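Side-chain contacts in extracellular solute-binding protein, family 1 (Trichodesmium erythraeum IMS101, PDB 6G7N), which binds ferric iron and probably serves as the periplasmic solute-binding component of an iron-uptake ABC transporter: residues L63-E68 / K301-A306; T119-A124 / E151-S156; N139-S144 / S196-R201; F220-N223 / G228-V231. All coordinates share one frame; numbering follows the deposited sequence.

Contact 1. Residues L63-E68 / K301-A306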
loop_
_atom_site.group_PDB
_atom_site.type_symbol
_atom_site.label_atom_id
_atom_site.label_comp_id
_atom_site.label_asym_id
_atom_site.label_seq_id
_atom_site.Cartn_x
_atom_site.Cartn_y
_atom_site.Cartn_z
ATOM N N LEU A 63 1.463 6.820 -7.058
ATOM C CA LEU A 63 2.488 6.722 -8.093
ATOM C C LEU A 63 1.894 7.035 -9.467
ATOM O O LEU A 63 2.525 7.711 -10.279
ATOM C CB LEU A 63 3.156 5.351 -8.038
ATOM C CG LEU A 63 4.033 5.178 -6.794
ATOM C CD1 LEU A 63 4.327 3.706 -6.538
ATOM C CD2 LEU A 63 5.331 5.952 -6.902
ATOM N N TRP A 64 0.683 6.576 -9.701
ATOM C CA TRP A 64 -0.031 6.903 -10.926
ATOM C C TRP A 64 -0.265 8.462 -11.089
ATOM O O TRP A 64 -0.076 9.056 -12.148
ATOM C CB TRP A 64 -1.360 6.159 -11.002
ATOM C CG TRP A 64 -2.153 6.457 -12.240
ATOM C CD1 TRP A 64 -3.078 7.454 -12.392
ATOM C CD2 TRP A 64 -2.116 5.751 -13.477
ATOM N NE1 TRP A 64 -3.600 7.413 -13.641
ATOM C CE2 TRP A 64 -3.037 6.383 -14.340
ATOM C CE3 TRP A 64 -1.406 4.647 -13.944
ATOM C CZ2 TRP A 64 -3.253 5.951 -15.640
ATOM C CZ3 TRP A 64 -1.649 4.202 -15.234
ATOM C CH2 TRP A 64 -2.562 4.852 -16.055
ATOM N N ARG A 65 -0.666 9.042 -9.961
ATOM C CA ARG A 65 -0.813 10.533 -9.970
ATOM C C ARG A 65 0.513 11.239 -10.294
ATOM O O ARG A 65 0.538 12.215 -11.048
ATOM C CB ARG A 65 -1.338 10.995 -8.615
ATOM C CG ARG A 65 -2.803 10.652 -8.353
ATOM C CD ARG A 65 -3.302 10.976 -6.944
ATOM N NE ARG A 65 -4.721 10.623 -6.739
ATOM C CZ ARG A 65 -5.348 10.620 -5.558
ATOM N NH1 ARG A 65 -4.695 10.923 -4.431
ATOM N NH2 ARG A 65 -6.648 10.315 -5.494
ATOM N N ALA A 66 1.625 10.715 -9.788
ATOM C CA ALA A 66 2.951 11.263 -10.127
ATOM C C ALA A 66 3.221 11.125 -11.615
ATOM O O ALA A 66 3.693 12.056 -12.273
ATOM C CB ALA A 66 4.035 10.602 -9.284
ATOM N N GLN A 67 2.915 9.942 -12.146
ATOM C CA GLN A 67 3.107 9.709 -13.571
ATOM C C GLN A 67 2.282 10.688 -14.422
ATOM O O GLN A 67 2.779 11.259 -15.394
ATOM C CB GLN A 67 2.842 8.237 -13.901
ATOM C CG GLN A 67 1.808 7.950 -14.905
ATOM C CD GLN A 67 1.560 6.486 -15.111
ATOM O OE1 GLN A 67 1.855 5.630 -14.303
ATOM N NE2 GLN A 67 0.961 6.195 -16.214
ATOM N N GLU A 68 1.032 10.865 -14.031
ATOM C CA GLU A 68 0.154 11.804 -14.774
ATOM C C GLU A 68 0.579 13.286 -14.659
ATOM O O GLU A 68 0.336 14.081 -15.572
ATOM C CB GLU A 68 -1.297 11.632 -14.351
ATOM C CG GLU A 68 -1.872 10.263 -14.705
ATOM C CD GLU A 68 -1.881 9.932 -16.190
ATOM O OE1 GLU A 68 -2.694 10.533 -16.917
ATOM O OE2 GLU A 68 -1.101 9.041 -16.625
ATOM N N LYS A 301 -5.336 4.114 -12.582
ATOM C CA LYS A 301 -6.217 4.340 -13.768
ATOM C C LYS A 301 -7.707 4.535 -13.434
ATOM O O LYS A 301 -8.396 5.391 -14.029
ATOM C CB LYS A 301 -6.052 3.192 -14.750
ATOM C CG LYS A 301 -6.687 3.426 -16.074
ATOM C CD LYS A 301 -6.258 2.399 -17.091
ATOM C CE LYS A 301 -6.828 2.759 -18.456
ATOM N NZ LYS A 301 -6.122 2.088 -19.592
ATOM N N LEU A 302 -8.174 3.764 -12.447
ATOM C CA LEU A 302 -9.587 3.834 -12.058
ATOM C C LEU A 302 -9.824 4.587 -10.755
ATOM O O LEU A 302 -10.912 4.513 -10.189
ATOM C CB LEU A 302 -10.176 2.443 -11.981
ATOM C CG LEU A 302 -10.376 1.838 -13.352
ATOM C CD1 LEU A 302 -10.653 0.365 -13.225
ATOM C CD2 LEU A 302 -11.523 2.554 -14.070
ATOM N N ASN A 303 -8.841 5.351 -10.307
ATOM C CA ASN A 303 -8.994 6.133 -9.083
ATOM C C ASN A 303 -10.171 7.115 -9.174
ATOM O O ASN A 303 -10.961 7.219 -8.242
ATOM C CB ASN A 303 -7.698 6.872 -8.782
ATOM C CG ASN A 303 -7.816 7.768 -7.560
ATOM O OD1 ASN A 303 -8.122 8.943 -7.676
ATOM N ND2 ASN A 303 -7.619 7.193 -6.394
ATOM N N ALA A 304 -10.282 7.843 -10.290
ATOM C CA ALA A 304 -11.385 8.808 -10.425
ATOM C C ALA A 304 -12.738 8.110 -10.385
ATOM O O ALA A 304 -13.695 8.618 -9.768
ATOM C CB ALA A 304 -11.243 9.615 -11.710
ATOM N N ASP A 305 -12.840 6.938 -11.001
ATOM C CA ASP A 305 -14.084 6.165 -10.978
ATOM C C ASP A 305 -14.413 5.696 -9.564
ATOM O O ASP A 305 -15.571 5.691 -9.157
ATOM C CB ASP A 305 -14.004 4.962 -11.938
ATOM C CG ASP A 305 -14.179 5.333 -13.443
ATOM O OD1 ASP A 305 -14.426 6.493 -13.779
ATOM O OD2 ASP A 305 -14.121 4.417 -14.296
ATOM N N ALA A 306 -13.399 5.316 -8.799
ATOM C CA ALA A 306 -13.588 4.943 -7.412
ATOM C C ALA A 306 -14.152 6.078 -6.574
ATOM O O ALA A 306 -15.104 5.911 -5.808
ATOM C CB ALA A 306 -12.297 4.397 -6.803
#
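Asn303 OD1 takes a hydrogen bond from Arg65 NH2 at 3.0 Å, with an N-H...O angle of 158°, in one of the two conformers of Arg65. The oxygen lies close to the guanidinium plane, at its edge. The donor itself is tilted from the plane of the amide, and the two flat groups stand perpendicular. Asn303 ND2 is bonded to Gln143 OE1 of helix 140-167, which also takes a weak bond from Arg65 NH2. In that conformer both ends of the buried amide have a partner. The Arg65 chain is extended from CG to NE, and this carries the guanidinium across to helix 303-312. The protein belongs to the periplasmic binding protein superfamily, and here helix 60-68 meets the C-terminal helices 297-301 and 303-312. In one of its two conformers, the Trp64 indole swings out opposite its backbone N (chi1 180°) toward Lys301. Lys301 N sits 3.6 Å above the ring plane, over its centre. Lys301 CB makes a CH-pi contact with the six-membered ring, 4.3 Å from its centroid. The lysine chain then runs on, extended, past the ring. On the other face of the indole, Gln67 NE2 and Glu68 OE2 lie toward the rim.

Contact 2. Residues T119-A124 / E151-S156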
loop_
_atom_site.group_PDB
_atom_site.type_symbol
_atom_site.label_atom_id
_atom_site.label_comp_id
_atom_site.label_asym_id
_atom_site.label_seq_id
_atom_site.Cartn_x
_atom_site.Cartn_y
_atom_site.Cartn_z
ATOM N N THR A 119 -14.540 -13.602 0.706
ATOM C CA THR A 119 -14.170 -12.652 -0.320
ATOM C C THR A 119 -14.502 -11.213 0.087
ATOM O O THR A 119 -15.306 -10.962 0.983
ATOM C CB THR A 119 -14.925 -12.949 -1.624
ATOM O OG1 THR A 119 -16.306 -12.792 -1.346
ATOM C CG2 THR A 119 -14.641 -14.383 -2.130
ATOM N N TYR A 120 -13.942 -10.250 -0.653
ATOM C CA TYR A 120 -14.371 -8.871 -0.537
ATOM C C TYR A 120 -15.852 -8.756 -0.906
ATOM O O TYR A 120 -16.609 -8.007 -0.279
ATOM C CB TYR A 120 -13.564 -7.932 -1.457
ATOM C CG TYR A 120 -12.071 -7.919 -1.168
ATOM C CD1 TYR A 120 -11.557 -7.310 -0.040
ATOM C CD2 TYR A 120 -11.182 -8.548 -2.032
ATOM C CE1 TYR A 120 -10.185 -7.302 0.236
ATOM C CE2 TYR A 120 -9.830 -8.569 -1.770
ATOM C CZ TYR A 120 -9.328 -7.967 -0.635
ATOM O OH TYR A 120 -7.968 -8.047 -0.380
ATOM N N GLU A 121 -16.283 -9.493 -1.933
ATOM C CA GLU A 121 -17.645 -9.412 -2.430
ATOM C C GLU A 121 -18.648 -9.784 -1.358
ATOM O O GLU A 121 -19.720 -9.177 -1.257
ATOM C CB GLU A 121 -17.799 -10.295 -3.680
ATOM C CG GLU A 121 -17.089 -9.717 -4.922
ATOM C CD GLU A 121 -15.558 -9.872 -4.983
ATOM O OE1 GLU A 121 -14.952 -10.589 -4.169
ATOM O OE2 GLU A 121 -14.988 -9.230 -5.901
ATOM N N ASP A 122 -18.318 -10.783 -0.543
ATOM C CA ASP A 122 -19.203 -11.279 0.512
ATOM C C ASP A 122 -19.498 -10.229 1.569
ATOM O O ASP A 122 -20.499 -10.326 2.296
ATOM C CB ASP A 122 -18.561 -12.526 1.152
ATOM C CG ASP A 122 -19.212 -12.967 2.456
ATOM O OD1 ASP A 122 -20.149 -13.730 2.331
ATOM O OD2 ASP A 122 -18.723 -12.686 3.596
ATOM N N LEU A 123 -18.653 -9.194 1.673
ATOM C CA LEU A 123 -18.856 -8.153 2.679
ATOM C C LEU A 123 -20.083 -7.284 2.431
ATOM O O LEU A 123 -20.499 -6.552 3.335
ATOM C CB LEU A 123 -17.610 -7.272 2.796
ATOM C CG LEU A 123 -16.346 -8.060 3.138
ATOM C CD1 LEU A 123 -15.165 -7.111 3.205
ATOM C CD2 LEU A 123 -16.540 -8.816 4.447
ATOM N N ALA A 124 -20.693 -7.394 1.247
ATOM C CA ALA A 124 -21.952 -6.695 0.968
ATOM C C ALA A 124 -23.186 -7.472 1.381
ATOM O O ALA A 124 -24.289 -6.944 1.251
ATOM C CB ALA A 124 -22.024 -6.352 -0.531
ATOM N N GLU A 151 -12.642 -2.459 -11.749
ATOM C CA GLU A 151 -11.964 -3.164 -12.842
ATOM C C GLU A 151 -12.561 -4.553 -13.058
ATOM O O GLU A 151 -12.785 -4.960 -14.192
ATOM C CB GLU A 151 -10.486 -3.242 -12.557
ATOM C CG GLU A 151 -9.663 -4.046 -13.555
ATOM C CD GLU A 151 -9.404 -3.413 -14.894
ATOM O OE1 GLU A 151 -9.861 -2.279 -15.131
ATOM O OE2 GLU A 151 -8.698 -4.051 -15.716
ATOM N N ILE A 152 -12.782 -5.304 -11.974
ATOM C CA ILE A 152 -13.349 -6.643 -12.109
ATOM C C ILE A 152 -14.809 -6.596 -12.566
ATOM O O ILE A 152 -15.183 -7.223 -13.558
ATOM C CB ILE A 152 -13.258 -7.454 -10.801
ATOM C CG1 ILE A 152 -11.806 -7.700 -10.344
ATOM C CG2 ILE A 152 -14.015 -8.746 -10.915
ATOM C CD1 ILE A 152 -10.981 -8.573 -11.231
ATOM N N HIS A 153 -15.627 -5.841 -11.849
ATOM C CA HIS A 153 -17.075 -5.999 -11.940
ATOM C C HIS A 153 -17.760 -5.026 -12.869
ATOM O O HIS A 153 -18.903 -5.288 -13.236
ATOM C CB HIS A 153 -17.675 -5.884 -10.534
ATOM C CG HIS A 153 -17.219 -6.960 -9.610
ATOM N ND1 HIS A 153 -17.553 -8.285 -9.796
ATOM C CD2 HIS A 153 -16.435 -6.905 -8.514
ATOM C CE1 HIS A 153 -16.994 -8.998 -8.827
ATOM N NE2 HIS A 153 -16.332 -8.185 -8.022
ATOM N N GLY A 154 -17.092 -3.936 -13.240
ATOM C CA GLY A 154 -17.720 -2.831 -13.926
ATOM C C GLY A 154 -18.475 -1.938 -12.969
ATOM O O GLY A 154 -18.775 -2.310 -11.827
ATOM N N MET A 155 -18.815 -0.731 -13.423
ATOM C CA MET A 155 -19.411 0.248 -12.514
ATOM C C MET A 155 -20.760 -0.181 -11.947
ATOM O O MET A 155 -21.018 0.022 -10.760
ATOM C CB MET A 155 -19.549 1.625 -13.185
ATOM C CG MET A 155 -18.238 2.388 -13.308
ATOM S SD MET A 155 -17.555 2.996 -11.747
ATOM C CE MET A 155 -18.477 4.491 -11.374
ATOM N N SER A 156 -21.632 -0.756 -12.773
ATOM C CA SER A 156 -22.961 -1.156 -12.284
ATOM C C SER A 156 -22.903 -2.188 -11.187
ATOM O O SER A 156 -23.460 -1.976 -10.093
ATOM C CB SER A 156 -23.840 -1.661 -13.428
ATOM O OG SER A 156 -25.156 -1.943 -12.978
#
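Glu121 and His153 meet with the carboxylate turned 69° from the imidazole plane. The pair is a His-carboxylate hydrogen bond at the surface of this periplasmic binding protein fold. It joins the 3-10 turn 121-124, in the loop after strand 96-108, to helix 140-167. His153 NE2 donates to Glu121 OE2 at 2.7 Å, and the bond is nearly straight at 169°. The oxygen lies in the ring plane, at the edge of the imidazole. OE2 accepts with its anti lone pair, the one away from OE1. The Glu121 chain bends at chi2 (77°), which turns the carboxylate to His153; CG itself lies 3.5 Å from His153 NE2. The carboxylate has other partners too. OE2 forms a salt bridge with Arg227, and OE1 accepts from Asn223 ND2. These bonds hold the group in its turned position. The carboxylate may favour a protonated imidazole, though Arg227 shares its charge. An alanine at Glu121 is likely to leave His153 NE2 and Arg227 without their shared acceptor and Asn223 ND2 without its own. The turn that presents Glu121 has its own internal bond, an ST motif in which Thr119 OG1 accepts from Asp122 N at 3.0 Å. Ile152 CG2 sits over the centre of one face of the His153 ring, 3.6 Å above its plane.

Contact 3. Residues N139-S144 / S196-R201. With FE (Fe (III) ion), chain E; DAL (D-alanine), chain C.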
loop_
_atom_site.group_PDB
_atom_site.type_symbol
_atom_site.label_atom_id
_atom_site.label_comp_id
_atom_site.label_asym_id
_atom_site.label_seq_id
_atom_site.Cartn_x
_atom_site.Cartn_y
_atom_site.Cartn_z
ATOM N N ASN A 139 -9.368 8.204 1.762
ATOM C CA ASN A 139 -8.134 7.452 1.903
ATOM C C ASN A 139 -7.779 6.684 0.619
ATOM O O ASN A 139 -8.603 5.973 0.051
ATOM C CB ASN A 139 -8.296 6.493 3.069
ATOM C CG ASN A 139 -7.187 5.472 3.123
ATOM O OD1 ASN A 139 -7.384 4.304 2.772
ATOM N ND2 ASN A 139 -6.007 5.893 3.555
ATOM N N ILE A 140 -6.522 6.831 0.191
ATOM C CA ILE A 140 -6.056 6.210 -1.045
ATOM C C ILE A 140 -6.129 4.682 -1.013
ATOM O O ILE A 140 -6.385 4.078 -2.045
ATOM C CB ILE A 140 -4.624 6.723 -1.410
ATOM C CG1 ILE A 140 -4.226 6.336 -2.837
ATOM C CG2 ILE A 140 -3.574 6.177 -0.443
ATOM C CD1 ILE A 140 -4.970 7.054 -3.923
ATOM N N TYR A 141 -5.909 4.057 0.152
ATOM C CA TYR A 141 -5.963 2.603 0.202
ATOM C C TYR A 141 -7.347 2.090 -0.204
ATOM O O TYR A 141 -7.489 1.102 -0.932
ATOM C CB TYR A 141 -5.609 2.045 1.570
ATOM C CG TYR A 141 -4.394 2.636 2.259
ATOM C CD1 TYR A 141 -3.242 2.972 1.536
ATOM C CD2 TYR A 141 -4.368 2.817 3.626
ATOM C CE1 TYR A 141 -2.135 3.501 2.171
ATOM C CE2 TYR A 141 -3.247 3.329 4.286
ATOM C CZ TYR A 141 -2.121 3.654 3.565
ATOM O OH TYR A 141 -1.036 4.187 4.192
ATOM N N ASN A 142 -8.374 2.760 0.325
ATOM C CA ASN A 142 -9.745 2.419 -0.002
ATOM C C ASN A 142 -10.066 2.729 -1.465
ATOM O O ASN A 142 -10.758 1.951 -2.125
ATOM C CB ASN A 142 -10.707 3.218 0.881
ATOM C CG ASN A 142 -10.810 2.685 2.286
ATOM O OD1 ASN A 142 -10.473 1.522 2.562
ATOM N ND2 ASN A 142 -11.349 3.520 3.199
ATOM N N GLN A 143 -9.615 3.879 -1.955
ATOM C CA GLN A 143 -9.836 4.217 -3.352
ATOM C C GLN A 143 -9.236 3.134 -4.265
ATOM O O GLN A 143 -9.860 2.706 -5.237
ATOM C CB GLN A 143 -9.265 5.588 -3.673
ATOM C CG GLN A 143 -10.003 6.715 -2.977
ATOM C CD GLN A 143 -9.306 8.046 -3.056
ATOM O OE1 GLN A 143 -8.284 8.192 -3.714
ATOM N NE2 GLN A 143 -9.843 9.025 -2.354
ATOM N N SER A 144 -8.031 2.657 -3.922
ATOM C CA SER A 144 -7.386 1.649 -4.737
ATOM C C SER A 144 -8.105 0.298 -4.690
ATOM O O SER A 144 -8.216 -0.387 -5.705
ATOM C CB SER A 144 -5.902 1.519 -4.346
ATOM O OG SER A 144 -5.219 2.676 -4.830
ATOM N N SER A 196 -2.320 -4.819 6.155
ATOM C CA SER A 196 -1.677 -5.865 6.932
ATOM C C SER A 196 -0.663 -5.335 7.952
ATOM O O SER A 196 -0.613 -5.810 9.102
ATOM C CB SER A 196 -0.989 -6.826 5.930
ATOM O OG SER A 196 -0.144 -6.136 4.997
ATOM N N TYR A 197 0.166 -4.381 7.525
ATOM C CA TYR A 197 1.247 -3.906 8.359
ATOM C C TYR A 197 0.771 -3.179 9.606
ATOM O O TYR A 197 1.550 -3.044 10.555
ATOM C CB TYR A 197 2.248 -3.055 7.541
ATOM C CG TYR A 197 1.652 -1.846 6.893
ATOM C CD1 TYR A 197 1.519 -0.643 7.557
ATOM C CD2 TYR A 197 1.205 -1.893 5.577
ATOM C CE1 TYR A 197 0.963 0.469 6.929
ATOM C CE2 TYR A 197 0.638 -0.791 4.947
ATOM C CZ TYR A 197 0.468 0.392 5.627
ATOM O OH TYR A 197 -0.155 1.453 5.031
ATOM N N TYR A 198 -0.471 -2.697 9.640
ATOM C CA TYR A 198 -0.958 -2.016 10.842
ATOM C C TYR A 198 -1.207 -3.009 11.978
ATOM O O TYR A 198 -1.037 -2.658 13.153
ATOM C CB TYR A 198 -2.210 -1.168 10.565
ATOM C CG TYR A 198 -1.946 0.036 9.705
ATOM C CD1 TYR A 198 -1.136 1.075 10.139
ATOM C CD2 TYR A 198 -2.480 0.126 8.426
ATOM C CE1 TYR A 198 -0.896 2.167 9.341
ATOM C CE2 TYR A 198 -2.227 1.219 7.618
ATOM C CZ TYR A 198 -1.423 2.233 8.070
ATOM O OH TYR A 198 -1.147 3.309 7.259
ATOM N N LEU A 199 -1.637 -4.231 11.663
ATOM C CA LEU A 199 -1.775 -5.227 12.712
ATOM C C LEU A 199 -0.397 -5.676 13.199
ATOM O O LEU A 199 -0.167 -5.800 14.414
ATOM C CB LEU A 199 -2.615 -6.414 12.250
ATOM C CG LEU A 199 -2.886 -7.464 13.308
ATOM C CD1 LEU A 199 -3.644 -6.916 14.526
ATOM C CD2 LEU A 199 -3.657 -8.629 12.709
ATOM N N ALA A 200 0.517 -5.908 12.253
ATOM C CA ALA A 200 1.895 -6.223 12.612
ATOM C C ALA A 200 2.542 -5.180 13.515
ATOM O O ALA A 200 3.286 -5.502 14.450
ATOM C CB ALA A 200 2.699 -6.464 11.366
ATOM N N ARG A 201 2.270 -3.909 13.217
ATOM C CA ARG A 201 2.815 -2.815 14.007
ATOM C C ARG A 201 2.370 -2.920 15.478
ATOM O O ARG A 201 3.190 -2.741 16.393
ATOM C CB ARG A 201 2.380 -1.497 13.413
ATOM C CG ARG A 201 3.025 -0.305 14.041
ATOM C CD ARG A 201 2.515 0.983 13.415
ATOM N NE ARG A 201 2.861 1.137 11.994
ATOM C CZ ARG A 201 2.508 2.196 11.278
ATOM N NH1 ARG A 201 1.746 3.142 11.825
ATOM N NH2 ARG A 201 2.884 2.324 10.015
HETATM FE FE FE E . -0.008 3.353 5.627
HETATM N N DAL C . 0.803 5.369 6.097
HETATM C CA DAL C . 2.297 5.251 6.185
HETATM C CB DAL C . 2.960 6.537 5.719
HETATM C C DAL C . 2.837 4.062 5.461
HETATM O O DAL C . 1.993 3.259 5.014
HETATM O OXT DAL C . 4.088 3.949 5.353
#
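Tyr141, Tyr197 and Tyr198 bring three phenol rings to one ferric ion. The iron lies at the edge of the Tyr197 ring, in its plane. Tyr197 CE1 rests over one face of the Tyr198 ring, toward the rim and 3.2 Å above the plane. Tyr198 OH comes to the edge of the Tyr141 ring, near its plane. Tyr141 reaches in from helix 140-167, Tyr198 comes from the opposite direction, and their CE2 atoms meet at 4.1 Å. Tyr197 crosses Tyr141 at about a right angle. Its CG lies between the backbone N and the carbonyl carbon (chi1 59°), which lets the side chain approach from a different side than its neighbour. This is a three-tyrosine ferric site, as in ferric-binding proteins of the periplasmic binding protein fold. Iron is 2.0 Å from each of Tyr141 OH, Tyr197 OH and Tyr198 OH. The three tyrosine oxygens lie close together as co-ligands, without hydrogen bonds between them. D-alanine chelates the ion through its N at 2.2 Å and O at 2.1 Å, and is held by Tyr11 and Arg101. Two further atoms also bind it, and D-glutamic acid shares the pocket. Asn195 ND2 is hydrogen-bonded to Tyr197 OH.

Contact 4. Residues F220-N223 / G228-V231; sequences FFPN and GTHV
Thr229 OG1 donates to Pro222 O at 2.8 Å. The hydroxyl lies in the carbonyl plane, on a lone pair of the oxygen. Thr229 N is also near this oxygen, but at an angle too poor for a bond. One residue earlier, Gly228 N gives its hydrogen to Asn223 O at 2.9 Å. This donor stands above the carbonyl plane, 41° out of it, and the bond is bent to 139°. The Asn223 amide serves other partners: OD1 accepts from Tyr120 N, and ND2 is satisfied by the 119-124 loop. Its CB stays close to the other arm, 3.4 Å from Gly228 O. Thr229 has OG1 anti to its carbonyl carbon (chi1 -62°), which points the hydroxyl at the proline carbonyl and sets it 3.4 Å from Phe221 CB. Thr229 CG2 comes up to Pro222 CD at 4.0 Å. Gly228 has a positive phi, where a CB would jam against the carbonyl oxygen before it. Replacing Thr229 with a valine would probably leave the buried Pro222 carbonyl without its hydroxyl donor. The two arms belong to the irregular connection between strands 217-220 and 231-239. One side-chain-to-backbone bond and one backbone bond join them, so the Pro222 carbonyl depends on a hydroxyl rather than a backbone N-H.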
loop_
_atom_site.group_PDB
_atom_site.type_symbol
_atom_site.label_atom_id
_atom_site.label_comp_id
_atom_site.label_asym_id
_atom_site.label_seq_id
_atom_site.Cartn_x
_atom_site.Cartn_y
_atom_site.Cartn_z
ATOM N N PHE A 220 -7.366 -11.893 7.883
ATOM C CA PHE A 220 -7.853 -12.838 6.886
ATOM C C PHE A 220 -7.541 -12.282 5.489
ATOM O O PHE A 220 -7.938 -11.166 5.161
ATOM C CB PHE A 220 -9.358 -13.056 7.056
ATOM C CG PHE A 220 -9.949 -14.105 6.163
ATOM C CD1 PHE A 220 -9.955 -15.441 6.536
ATOM C CD2 PHE A 220 -10.450 -13.763 4.920
ATOM C CE1 PHE A 220 -10.515 -16.402 5.720
ATOM C CE2 PHE A 220 -10.993 -14.729 4.094
ATOM C CZ PHE A 220 -11.018 -16.043 4.489
ATOM N N PHE A 221 -6.871 -13.098 4.676
ATOM C CA PHE A 221 -6.492 -12.730 3.307
ATOM C C PHE A 221 -7.622 -13.157 2.371
ATOM O O PHE A 221 -7.826 -14.348 2.174
ATOM C CB PHE A 221 -5.183 -13.440 2.933
ATOM C CG PHE A 221 -4.027 -13.064 3.832
ATOM C CD1 PHE A 221 -3.459 -11.809 3.779
ATOM C CD2 PHE A 221 -3.513 -13.965 4.745
ATOM C CE1 PHE A 221 -2.408 -11.420 4.582
ATOM C CE2 PHE A 221 -2.457 -13.592 5.575
ATOM C CZ PHE A 221 -1.900 -12.323 5.492
ATOM N N PRO A 222 -8.381 -12.205 1.768
ATOM C CA PRO A 222 -9.569 -12.622 1.068
ATOM C C PRO A 222 -9.300 -13.166 -0.337
ATOM O O PRO A 222 -8.230 -12.965 -0.932
ATOM C CB PRO A 222 -10.404 -11.326 0.994
ATOM C CG PRO A 222 -9.846 -10.442 2.060
ATOM C CD PRO A 222 -8.385 -10.755 2.001
ATOM N N ASN A 223 -10.318 -13.857 -0.848
ATOM C CA ASN A 223 -10.377 -14.326 -2.235
ATOM C C ASN A 223 -9.301 -15.383 -2.559
ATOM O O ASN A 223 -8.920 -15.562 -3.722
ATOM C CB ASN A 223 -10.371 -13.186 -3.281
ATOM C CG ASN A 223 -11.577 -12.251 -3.169
ATOM O OD1 ASN A 223 -11.828 -11.667 -2.122
ATOM N ND2 ASN A 223 -12.349 -12.108 -4.271
ATOM N N GLY A 228 -7.366 -14.100 -5.629
ATOM C CA GLY A 228 -6.330 -13.729 -4.713
ATOM C C GLY A 228 -6.571 -12.402 -4.023
ATOM O O GLY A 228 -7.491 -11.655 -4.350
ATOM N N THR A 229 -5.720 -12.095 -3.047
ATOM C CA THR A 229 -5.844 -10.933 -2.212
ATOM C C THR A 229 -5.351 -9.671 -2.938
ATOM O O THR A 229 -4.389 -9.724 -3.711
ATOM C CB THR A 229 -5.054 -11.171 -0.907
ATOM O OG1 THR A 229 -5.618 -12.286 -0.225
ATOM C CG2 THR A 229 -4.996 -9.985 0.010
ATOM N N HIS A 230 -5.994 -8.539 -2.632
ATOM C CA HIS A 230 -5.576 -7.214 -3.130
ATOM C C HIS A 230 -4.284 -6.793 -2.428
ATOM O O HIS A 230 -4.268 -6.622 -1.189
ATOM C CB HIS A 230 -6.689 -6.224 -2.851
ATOM C CG HIS A 230 -6.362 -4.809 -3.191
ATOM N ND1 HIS A 230 -6.591 -4.255 -4.424
ATOM C CD2 HIS A 230 -5.849 -3.805 -2.428
ATOM C CE1 HIS A 230 -6.247 -2.972 -4.381
ATOM N NE2 HIS A 230 -5.800 -2.663 -3.184
ATOM N N VAL A 231 -3.229 -6.650 -3.225
ATOM C CA VAL A 231 -1.952 -6.165 -2.759
ATOM C C VAL A 231 -1.650 -4.820 -3.379
ATOM O O VAL A 231 -2.084 -4.481 -4.485
ATOM C CB VAL A 231 -0.816 -7.192 -2.967
ATOM C CG1 VAL A 231 -1.095 -8.437 -2.129
ATOM C CG2 VAL A 231 -0.590 -7.550 -4.419
#

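Overall arrangement
Helix 60-68 comes first along the chain, and contact 1 closes the longest loop by joining it to the C-terminal helices. The other three contacts nest inside that loop. Contacts 2 and 3 cross, because 139-144 lies between 119-124 and 151-156, while 196-201 comes later. Both use helix 140-167, which they tie to the 119-124 loop and to helix 196-204. Contact 4 follows in series and closes a short loop between strands 217-220 and 231-239. Contact 1 meets contact 3 through Gln143. Contact 1 also packs on contact 2, Leu302 against Glu151. Asn223 joins contact 4 to contact 2. Contacts 3 and 4 touch where His230 packs on Ser144.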